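Local coordinates for molybdopterin molybdotransferase (Pyrococcus horikoshii, PDB 1UZ5), which probably catalyses the magnesium-dependent insertion of molybdate into adenylyl-molybdopterin, giving Mo-molybdopterin and AMP in molybdenum cofactor biosynthesis, at residues Ile21-Glu26 and Arg179-Ala184; Tyr43-Val48 and Val170-Val175; Ala72-Leu77 and Leu128-Ala133. All coordinates share one frame; numbering follows the deposited sequence.

The three contacts are spread along an elongated chain and nested in sequence: interaction 3 falls inside the loop closed by interaction 2, which falls inside the loop closed by interaction 1. Interactions 1 and 2 adjoin along the chain, their centres about 26 Å apart; strand 174-178, which begins within V170-V175 and ends just before R179, pairs with strand 25-29. Interaction 3 stands apart, its centre about 66 Å from that of interaction 1, in a different sheet. Their chemistry follows their place. Interaction 1 is a surface contact of charge, backbone and proline; interaction 2, partly buried, is apolar packing against a helix end without hydrogen bonds across it; interaction 3, partly buried, is regular antiparallel pairing.

Interaction 1: Ile21-Glu26 and Arg179-Ala184; sequences ISPGIE and RKPKVA
P23 presses its ring against the R179-K180 backbone, with CB 3.3 Å from R179 O. It also reaches the second proline, CB lying 4.0 Å from P181 CG, and the two rings sit side by side, pointing the same way. The carbonyl oxygen P23 O lies at the edge of the R179 guanidinium, near its plane. G24 follows with phi at 93°, where a side chain would collide with the carbonyl of P23. Its own oxygen takes the backbone bond, R179 N to G24 O at 2.9 Å and practically straight (178°), which carries on the antiparallel pairing of E26 with V177 in strands 25-29 and 174-178. I25 turns its side chain away onto A39 and offers I25 O, 3.5 Å from R179 NE, obliquely to the guanidinium. E26 CB stands over the centre of the R179 guanidinium, 3.4 Å above its plane, and the two side chains cross at about a right angle. E26 OE1 forms a long salt bridge to R179 NH1, 3.8 Å, well out of the guanidinium plane, with charge alone at work. E26 OE2 makes the stronger salt bridge, to R36 NH2, and weakly holds a water that accepts from K180 N at 2.6 Å. An alanine here would probably cost R36 this salt bridge and R179 a nearby negative charge, though CB would still cover the guanidinium. Where the ribbon hands over to strand 182-188 of the mixed sheet in the probable molybdopterin-binding region, one straight backbone bond extends the pairing, while one carboxylate is likely to offset the charge of two arginines.

Interaction 2: Tyr43-Val48 and Val170-Val175; sequences YSPIDV and VGINKV
V170 is the residue on which P45 and I46 close, and it buries more surface here than any other. P45 comes across it at about a right angle: CD is 3.7 Å from V170 CG2, and P45 CG rests 3.4 Å from V170 O. The same CD also meets the tip of I172, P45 CD to I172 CD1 measuring 4.1 Å. I46 approaches V170 at a slant: chi1 of 61° puts I46 CG1 between backbone N and carbonyl carbon, from where it reaches V170 CB at 4.0 Å, and CD1 lies against V170 CA. V170 follows directly on helix 161-169, which ends in a Schellman motif with G171, at positive phi, as the C-prime residue, so the loop after strand 42-43 packs over a helix terminus. The other methyl, V170 CG1, faces S44 OG at 3.6 Å and V48 CG2 at 4.1 Å, while L152 of strand 151-153 touches this valine as well. S44 OG, anti to its backbone N (chi1 -175°), donates to I46 O at 2.6 Å in the carbonyl plane, on a lone pair. That bond ties the loop to itself across P45 and gives the buried hydroxyl a partner beside an apolar neighbour.

Interaction 3: Ala72-Leu77 and Leu128-Ala133; sequences ASPVRL and LIYKPA
P74 and Y130 lie side by side and point the same way, the proline ring lying alongside the CD1-CE1 bond of the tyrosine. P74 CB is only 3.2 Å from Y130 CD1, a close approach made obliquely to the ring, and P74 CG sits 3.5 Å from Y130 CE1. Chi1 of -56° puts Y130 CG beside its backbone N, anti to the carbonyl carbon, and from there the ring runs alongside P74. P74 CB also touches L128 CB, and beyond it R76 slants over the same leucine, whose CD2 meets R76 CG at 3.8 Å. R76 bends at chi2 and chi3, and its NH1 makes a weak, long ion pair with E126.

The opposite face of the sheet belongs to V75 and I129, whose side chains leave the pair together but meet only loosely. I129 instead sends CD1 to L77, the two side chains crossing obliquely; L77 CD1 to I129 CD1, modelled at 3.3 Å, is tighter than usual and doubtful in detail.

Between the two faces runs an antiparallel ladder joining strands 75-83 and 126-129. V75 and I129 are its hydrogen-bonded pair, with V75 N to I129 O at 2.7 Å and I129 N to V75 O at 2.8 Å. R76 and L128 form the adjoining non-hydrogen-bonded pair, where L128 CA adds a CA-H...O contact to V75 O at 3.3 Å. In the mixed sheet far out in the N-terminal region, strand 126-129 lies between 75-83 and 120-123, and E121 of 120-123 touches both L128 and Y130. Between the two segments the hydrogen bonds are all main-chain and set the register, while the side chains add apolar packing on both faces.

Interaction 1: Ile21-Glu26 and Arg179-Ala184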
loop_
_atom_site.group_PDB
_atom_site.type_symbol
_atom_site.label_atom_id
_atom_site.label_comp_id
_atom_site.label_asym_id
_atom_site.label_seq_id
_atom_site.Cartn_x
_atom_site.Cartn_y
_atom_site.Cartn_z
ATOM N N ILE A 21 14.758 -5.099 9.320
ATOM C CA ILE A 21 13.971 -6.319 9.307
ATOM C C ILE A 21 13.917 -6.797 7.864
ATOM O O ILE A 21 13.679 -6.008 6.950
ATOM C CB ILE A 21 12.520 -6.075 9.785
ATOM C CG1 ILE A 21 12.516 -5.479 11.196
ATOM C CG2 ILE A 21 11.739 -7.382 9.751
ATOM C CD1 ILE A 21 13.102 -6.386 12.252
ATOM N N SER A 22 14.162 -8.084 7.661
ATOM C CA SER A 22 14.103 -8.667 6.326
ATOM C C SER A 22 13.176 -9.860 6.437
ATOM O O SER A 22 13.607 -10.970 6.738
ATOM C CB SER A 22 15.492 -9.107 5.857
ATOM O OG SER A 22 16.300 -7.979 5.564
ATOM N N PRO A 23 11.874 -9.636 6.205
ATOM C CA PRO A 23 10.859 -10.687 6.283
ATOM C C PRO A 23 11.011 -11.749 5.197
ATOM O O PRO A 23 10.493 -12.857 5.322
ATOM C CB PRO A 23 9.557 -9.906 6.156
ATOM C CG PRO A 23 9.932 -8.826 5.187
ATOM C CD PRO A 23 11.287 -8.377 5.706
ATOM N N GLY A 24 11.729 -11.407 4.134
ATOM C CA GLY A 24 11.912 -12.353 3.053
ATOM C C GLY A 24 10.851 -12.167 1.987
ATOM O O GLY A 24 9.880 -11.425 2.183
ATOM N N ILE A 25 11.034 -12.853 0.862
ATOM C CA ILE A 25 10.114 -12.765 -0.263
ATOM C C ILE A 25 9.481 -14.110 -0.580
ATOM O O ILE A 25 10.092 -15.157 -0.375
ATOM C CB ILE A 25 10.855 -12.261 -1.518
ATOM C CG1 ILE A 25 11.453 -10.880 -1.239
ATOM C CG2 ILE A 25 9.907 -12.213 -2.707
ATOM C CD1 ILE A 25 12.305 -10.337 -2.365
ATOM N N GLU A 26 8.246 -14.080 -1.070
ATOM C CA GLU A 26 7.553 -15.305 -1.442
ATOM C C GLU A 26 6.703 -15.045 -2.680
ATOM O O GLU A 26 6.329 -13.904 -2.967
ATOM C CB GLU A 26 6.651 -15.797 -0.304
ATOM C CG GLU A 26 5.387 -14.982 -0.113
ATOM C CD GLU A 26 4.417 -15.618 0.870
ATOM O OE1 GLU A 26 4.019 -16.782 0.654
ATOM O OE2 GLU A 26 4.045 -14.951 1.857
ATOM N N ARG A 179 7.058 -11.204 2.563
ATOM C CA ARG A 179 6.393 -12.043 3.549
ATOM C C ARG A 179 5.998 -11.024 4.614
ATOM O O ARG A 179 6.606 -9.958 4.709
ATOM C CB ARG A 179 7.357 -13.079 4.128
ATOM C CG ARG A 179 7.693 -14.205 3.166
ATOM C CD ARG A 179 8.695 -15.172 3.774
ATOM N NE ARG A 179 9.056 -16.231 2.839
ATOM C CZ ARG A 179 8.243 -17.219 2.478
ATOM N NH1 ARG A 179 7.016 -17.290 2.977
ATOM N NH2 ARG A 179 8.658 -18.138 1.616
ATOM N N LYS A 180 4.976 -11.324 5.400
ATOM C CA LYS A 180 4.541 -10.366 6.409
ATOM C C LYS A 180 5.450 -10.364 7.630
ATOM O O LYS A 180 5.673 -11.401 8.247
ATOM C CB LYS A 180 3.098 -10.666 6.827
ATOM C CG LYS A 180 2.097 -10.508 5.692
ATOM C CD LYS A 180 0.693 -10.881 6.123
ATOM C CE LYS A 180 -0.302 -10.652 4.997
ATOM N NZ LYS A 180 -1.682 -11.031 5.403
ATOM N N PRO A 181 6.008 -9.195 7.973
ATOM C CA PRO A 181 6.893 -9.074 9.138
ATOM C C PRO A 181 6.068 -9.450 10.371
ATOM O O PRO A 181 4.993 -8.891 10.593
ATOM C CB PRO A 181 7.259 -7.592 9.143
ATOM C CG PRO A 181 7.078 -7.175 7.716
ATOM C CD PRO A 181 5.822 -7.889 7.327
ATOM N N LYS A 182 6.554 -10.403 11.156
ATOM C CA LYS A 182 5.828 -10.829 12.342
ATOM C C LYS A 182 6.145 -9.952 13.543
ATOM O O LYS A 182 7.308 -9.730 13.874
ATOM C CB LYS A 182 6.159 -12.278 12.677
ATOM C CG LYS A 182 5.698 -13.282 11.645
ATOM C CD LYS A 182 6.064 -14.690 12.085
ATOM C CE LYS A 182 5.550 -15.729 11.101
ATOM N NZ LYS A 182 5.922 -17.108 11.519
ATOM N N VAL A 183 5.102 -9.445 14.188
ATOM C CA VAL A 183 5.281 -8.608 15.371
ATOM C C VAL A 183 4.563 -9.250 16.555
ATOM O O VAL A 183 3.338 -9.367 16.554
ATOM C CB VAL A 183 4.710 -7.201 15.155
ATOM C CG1 VAL A 183 4.936 -6.349 16.406
ATOM C CG2 VAL A 183 5.370 -6.555 13.944
ATOM N N ALA A 184 5.334 -9.691 17.547
ATOM C CA ALA A 184 4.770 -10.310 18.744
ATOM C C ALA A 184 4.365 -9.173 19.680
ATOM O O ALA A 184 5.189 -8.319 20.026
ATOM C CB ALA A 184 5.810 -11.205 19.414
HETATM O O HOH W 1 3.894 -13.721 5.082
#

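Interaction 2: Tyr43-Val48 and Val170-Val175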
loop_
_atom_site.group_PDB
_atom_site.type_symbol
_atom_site.label_atom_id
_atom_site.label_comp_id
_atom_site.label_asym_id
_atom_site.label_seq_id
_atom_site.Cartn_x
_atom_site.Cartn_y
_atom_site.Cartn_z
ATOM N N TYR A 43 7.708 -5.166 -14.547
ATOM C CA TYR A 43 7.620 -4.523 -15.855
ATOM C C TYR A 43 6.793 -5.399 -16.795
ATOM O O TYR A 43 6.832 -6.624 -16.705
ATOM C CB TYR A 43 9.034 -4.316 -16.400
ATOM C CG TYR A 43 9.894 -3.426 -15.521
ATOM C CD1 TYR A 43 9.883 -2.039 -15.676
ATOM C CD2 TYR A 43 10.704 -3.972 -14.525
ATOM C CE1 TYR A 43 10.659 -1.215 -14.861
ATOM C CE2 TYR A 43 11.483 -3.153 -13.699
ATOM C CZ TYR A 43 11.454 -1.781 -13.874
ATOM O OH TYR A 43 12.212 -0.969 -13.063
ATOM N N SER A 44 6.040 -4.782 -17.696
ATOM C CA SER A 44 5.211 -5.575 -18.599
ATOM C C SER A 44 6.041 -6.544 -19.420
ATOM O O SER A 44 7.007 -6.146 -20.066
ATOM C CB SER A 44 4.418 -4.683 -19.550
ATOM O OG SER A 44 3.544 -5.484 -20.331
ATOM N N PRO A 45 5.676 -7.835 -19.396
ATOM C CA PRO A 45 6.378 -8.878 -20.143
ATOM C C PRO A 45 5.901 -8.956 -21.596
ATOM O O PRO A 45 6.466 -9.694 -22.397
ATOM C CB PRO A 45 6.029 -10.138 -19.365
ATOM C CG PRO A 45 4.610 -9.870 -18.980
ATOM C CD PRO A 45 4.646 -8.429 -18.523
ATOM N N ILE A 46 4.857 -8.207 -21.932
ATOM C CA ILE A 46 4.334 -8.229 -23.298
ATOM C C ILE A 46 3.848 -6.861 -23.741
ATOM O O ILE A 46 3.658 -5.957 -22.918
ATOM C CB ILE A 46 3.118 -9.174 -23.442
ATOM C CG1 ILE A 46 1.986 -8.682 -22.535
ATOM C CG2 ILE A 46 3.508 -10.604 -23.110
ATOM C CD1 ILE A 46 0.639 -9.308 -22.831
ATOM N N ASP A 47 3.655 -6.722 -25.051
ATOM C CA ASP A 47 3.124 -5.499 -25.633
ATOM C C ASP A 47 1.607 -5.614 -25.515
ATOM O O ASP A 47 1.056 -6.707 -25.639
ATOM C CB ASP A 47 3.460 -5.395 -27.127
ATOM C CG ASP A 47 4.871 -4.909 -27.389
ATOM O OD1 ASP A 47 5.227 -3.803 -26.916
ATOM O OD2 ASP A 47 5.617 -5.629 -28.087
ATOM N N VAL A 48 0.944 -4.484 -25.299
ATOM C CA VAL A 48 -0.501 -4.439 -25.203
ATOM C C VAL A 48 -1.008 -3.335 -26.125
ATOM O O VAL A 48 -0.638 -2.177 -25.960
ATOM C CB VAL A 48 -0.970 -4.099 -23.770
ATOM C CG1 VAL A 48 -2.486 -4.122 -23.719
ATOM C CG2 VAL A 48 -0.363 -5.074 -22.764
ATOM N N VAL A 170 -1.518 -8.805 -18.402
ATOM C CA VAL A 170 -0.293 -9.056 -19.142
ATOM C C VAL A 170 0.195 -10.501 -19.019
ATOM O O VAL A 170 1.340 -10.802 -19.343
ATOM C CB VAL A 170 0.826 -8.077 -18.732
ATOM C CG1 VAL A 170 0.399 -6.655 -19.064
ATOM C CG2 VAL A 170 1.138 -8.210 -17.244
ATOM N N GLY A 171 -0.683 -11.390 -18.556
ATOM C CA GLY A 171 -0.325 -12.799 -18.445
ATOM C C GLY A 171 0.414 -13.258 -17.199
ATOM O O GLY A 171 0.808 -14.420 -17.099
ATOM N N ILE A 172 0.604 -12.356 -16.245
ATOM C CA ILE A 172 1.301 -12.696 -15.006
ATOM C C ILE A 172 0.350 -13.444 -14.064
ATOM O O ILE A 172 -0.722 -12.940 -13.725
ATOM C CB ILE A 172 1.833 -11.406 -14.324
ATOM C CG1 ILE A 172 2.987 -10.834 -15.154
ATOM C CG2 ILE A 172 2.305 -11.701 -12.895
ATOM C CD1 ILE A 172 3.426 -9.457 -14.738
ATOM N N ASN A 173 0.730 -14.647 -13.647
ATOM C CA ASN A 173 -0.127 -15.404 -12.739
ATOM C C ASN A 173 0.558 -15.713 -11.395
ATOM O O ASN A 173 -0.009 -16.395 -10.543
ATOM C CB ASN A 173 -0.604 -16.692 -13.415
ATOM C CG ASN A 173 0.483 -17.727 -13.525
ATOM O OD1 ASN A 173 1.643 -17.402 -13.768
ATOM N ND2 ASN A 173 0.110 -18.990 -13.362
ATOM N N LYS A 174 1.778 -15.210 -11.225
ATOM C CA LYS A 174 2.542 -15.380 -9.987
ATOM C C LYS A 174 3.259 -14.073 -9.704
ATOM O O LYS A 174 3.882 -13.499 -10.595
ATOM C CB LYS A 174 3.576 -16.498 -10.109
ATOM C CG LYS A 174 2.988 -17.892 -10.189
ATOM C CD LYS A 174 4.067 -18.947 -9.991
ATOM C CE LYS A 174 5.204 -18.783 -10.991
ATOM N NZ LYS A 174 6.299 -19.764 -10.756
ATOM N N VAL A 175 3.183 -13.605 -8.463
ATOM C CA VAL A 175 3.825 -12.350 -8.104
ATOM C C VAL A 175 4.662 -12.453 -6.825
ATOM O O VAL A 175 4.281 -13.123 -5.865
ATOM C CB VAL A 175 2.762 -11.232 -7.967
ATOM C CG1 VAL A 175 1.729 -11.613 -6.920
ATOM C CG2 VAL A 175 3.432 -9.910 -7.619
#

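Interaction 3: Ala72-Leu77 and Leu128-Ala133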
loop_
_atom_site.group_PDB
_atom_site.type_symbol
_atom_site.label_atom_id
_atom_site.label_comp_id
_atom_site.label_asym_id
_atom_site.label_seq_id
_atom_site.Cartn_x
_atom_site.Cartn_y
_atom_site.Cartn_z
ATOM N N ALA A 72 -14.831 10.204 -57.610
ATOM C CA ALA A 72 -15.089 10.073 -59.042
ATOM C C ALA A 72 -14.610 8.722 -59.560
ATOM O O ALA A 72 -15.273 8.090 -60.384
ATOM C CB ALA A 72 -14.396 11.200 -59.802
ATOM N N SER A 73 -13.448 8.288 -59.081
ATOM C CA SER A 73 -12.882 7.008 -59.484
ATOM C C SER A 73 -12.497 6.198 -58.248
ATOM O O SER A 73 -11.366 6.265 -57.764
ATOM C CB SER A 73 -11.654 7.230 -60.369
ATOM O OG SER A 73 -10.682 8.011 -59.699
ATOM N N PRO A 74 -13.449 5.428 -57.706
ATOM C CA PRO A 74 -13.185 4.612 -56.520
ATOM C C PRO A 74 -12.301 3.418 -56.838
ATOM O O PRO A 74 -12.290 2.931 -57.967
ATOM C CB PRO A 74 -14.577 4.182 -56.086
ATOM C CG PRO A 74 -15.292 4.043 -57.399
ATOM C CD PRO A 74 -14.852 5.292 -58.136
ATOM N N VAL A 75 -11.555 2.955 -55.841
ATOM C CA VAL A 75 -10.693 1.793 -56.015
ATOM C C VAL A 75 -11.515 0.557 -55.684
ATOM O O VAL A 75 -12.317 0.565 -54.748
ATOM C CB VAL A 75 -9.471 1.838 -55.065
ATOM C CG1 VAL A 75 -8.739 0.498 -55.091
ATOM C CG2 VAL A 75 -8.533 2.953 -55.480
ATOM N N ARG A 76 -11.314 -0.508 -56.447
ATOM C CA ARG A 76 -12.049 -1.736 -56.217
ATOM C C ARG A 76 -11.101 -2.795 -55.660
ATOM O O ARG A 76 -10.074 -3.099 -56.268
ATOM C CB ARG A 76 -12.668 -2.237 -57.523
ATOM C CG ARG A 76 -13.707 -3.321 -57.330
ATOM C CD ARG A 76 -13.664 -4.349 -58.445
ATOM N NE ARG A 76 -13.982 -3.794 -59.754
ATOM C CZ ARG A 76 -13.931 -4.491 -60.885
ATOM N NH1 ARG A 76 -13.572 -5.768 -60.860
ATOM N NH2 ARG A 76 -14.239 -3.916 -62.040
ATOM N N LEU A 77 -11.445 -3.347 -54.500
ATOM C CA LEU A 77 -10.631 -4.384 -53.877
ATOM C C LEU A 77 -11.448 -5.666 -53.735
ATOM O O LEU A 77 -12.647 -5.620 -53.481
ATOM C CB LEU A 77 -10.143 -3.926 -52.498
ATOM C CG LEU A 77 -9.327 -2.631 -52.420
ATOM C CD1 LEU A 77 -8.916 -2.381 -50.980
ATOM C CD2 LEU A 77 -8.095 -2.725 -53.310
ATOM N N LEU A 128 -15.812 -1.096 -52.872
ATOM C CA LEU A 128 -15.392 0.132 -53.534
ATOM C C LEU A 128 -14.974 1.149 -52.482
ATOM O O LEU A 128 -15.702 1.396 -51.520
ATOM C CB LEU A 128 -16.531 0.704 -54.385
ATOM C CG LEU A 128 -16.990 -0.120 -55.591
ATOM C CD1 LEU A 128 -18.172 0.573 -56.253
ATOM C CD2 LEU A 128 -15.844 -0.279 -56.579
ATOM N N ILE A 129 -13.797 1.728 -52.680
ATOM C CA ILE A 129 -13.238 2.712 -51.766
ATOM C C ILE A 129 -13.142 4.048 -52.497
ATOM O O ILE A 129 -12.566 4.128 -53.583
ATOM C CB ILE A 129 -11.844 2.256 -51.288
ATOM C CG1 ILE A 129 -11.973 0.879 -50.622
ATOM C CG2 ILE A 129 -11.255 3.274 -50.321
ATOM C CD1 ILE A 129 -10.661 0.266 -50.200
ATOM N N TYR A 130 -13.702 5.089 -51.888
ATOM C CA TYR A 130 -13.744 6.422 -52.489
ATOM C C TYR A 130 -12.777 7.424 -51.869
ATOM O O TYR A 130 -12.618 8.539 -52.373
ATOM C CB TYR A 130 -15.169 6.974 -52.377
ATOM C CG TYR A 130 -16.224 6.081 -52.994
ATOM C CD1 TYR A 130 -16.499 6.133 -54.358
ATOM C CD2 TYR A 130 -16.930 5.161 -52.215
ATOM C CE1 TYR A 130 -17.449 5.290 -54.937
ATOM C CE2 TYR A 130 -17.882 4.311 -52.786
ATOM C CZ TYR A 130 -18.135 4.385 -54.148
ATOM O OH TYR A 130 -19.066 3.551 -54.721
ATOM N N LYS A 131 -12.138 7.029 -50.775
ATOM C CA LYS A 131 -11.202 7.901 -50.080
ATOM C C LYS A 131 -9.952 7.113 -49.696
ATOM O O LYS A 131 -10.042 5.992 -49.204
ATOM C CB LYS A 131 -11.877 8.464 -48.828
ATOM C CG LYS A 131 -11.062 9.477 -48.051
ATOM C CD LYS A 131 -11.847 9.960 -46.841
ATOM C CE LYS A 131 -11.080 11.009 -46.052
ATOM N NZ LYS A 131 -11.850 11.460 -44.859
ATOM N N PRO A 132 -8.764 7.682 -49.932
ATOM C CA PRO A 132 -7.551 6.950 -49.574
ATOM C C PRO A 132 -7.437 6.740 -48.067
ATOM O O PRO A 132 -7.815 7.602 -47.274
ATOM C CB PRO A 132 -6.434 7.845 -50.108
ATOM C CG PRO A 132 -7.088 8.559 -51.261
ATOM C CD PRO A 132 -8.434 8.907 -50.680
ATOM N N ALA A 133 -6.936 5.578 -47.676
ATOM C CA ALA A 133 -6.733 5.289 -46.265
ATOM C C ALA A 133 -5.260 5.586 -46.023
ATOM O O ALA A 133 -4.509 5.845 -46.963
ATOM C CB ALA A 133 -7.024 3.820 -45.978
#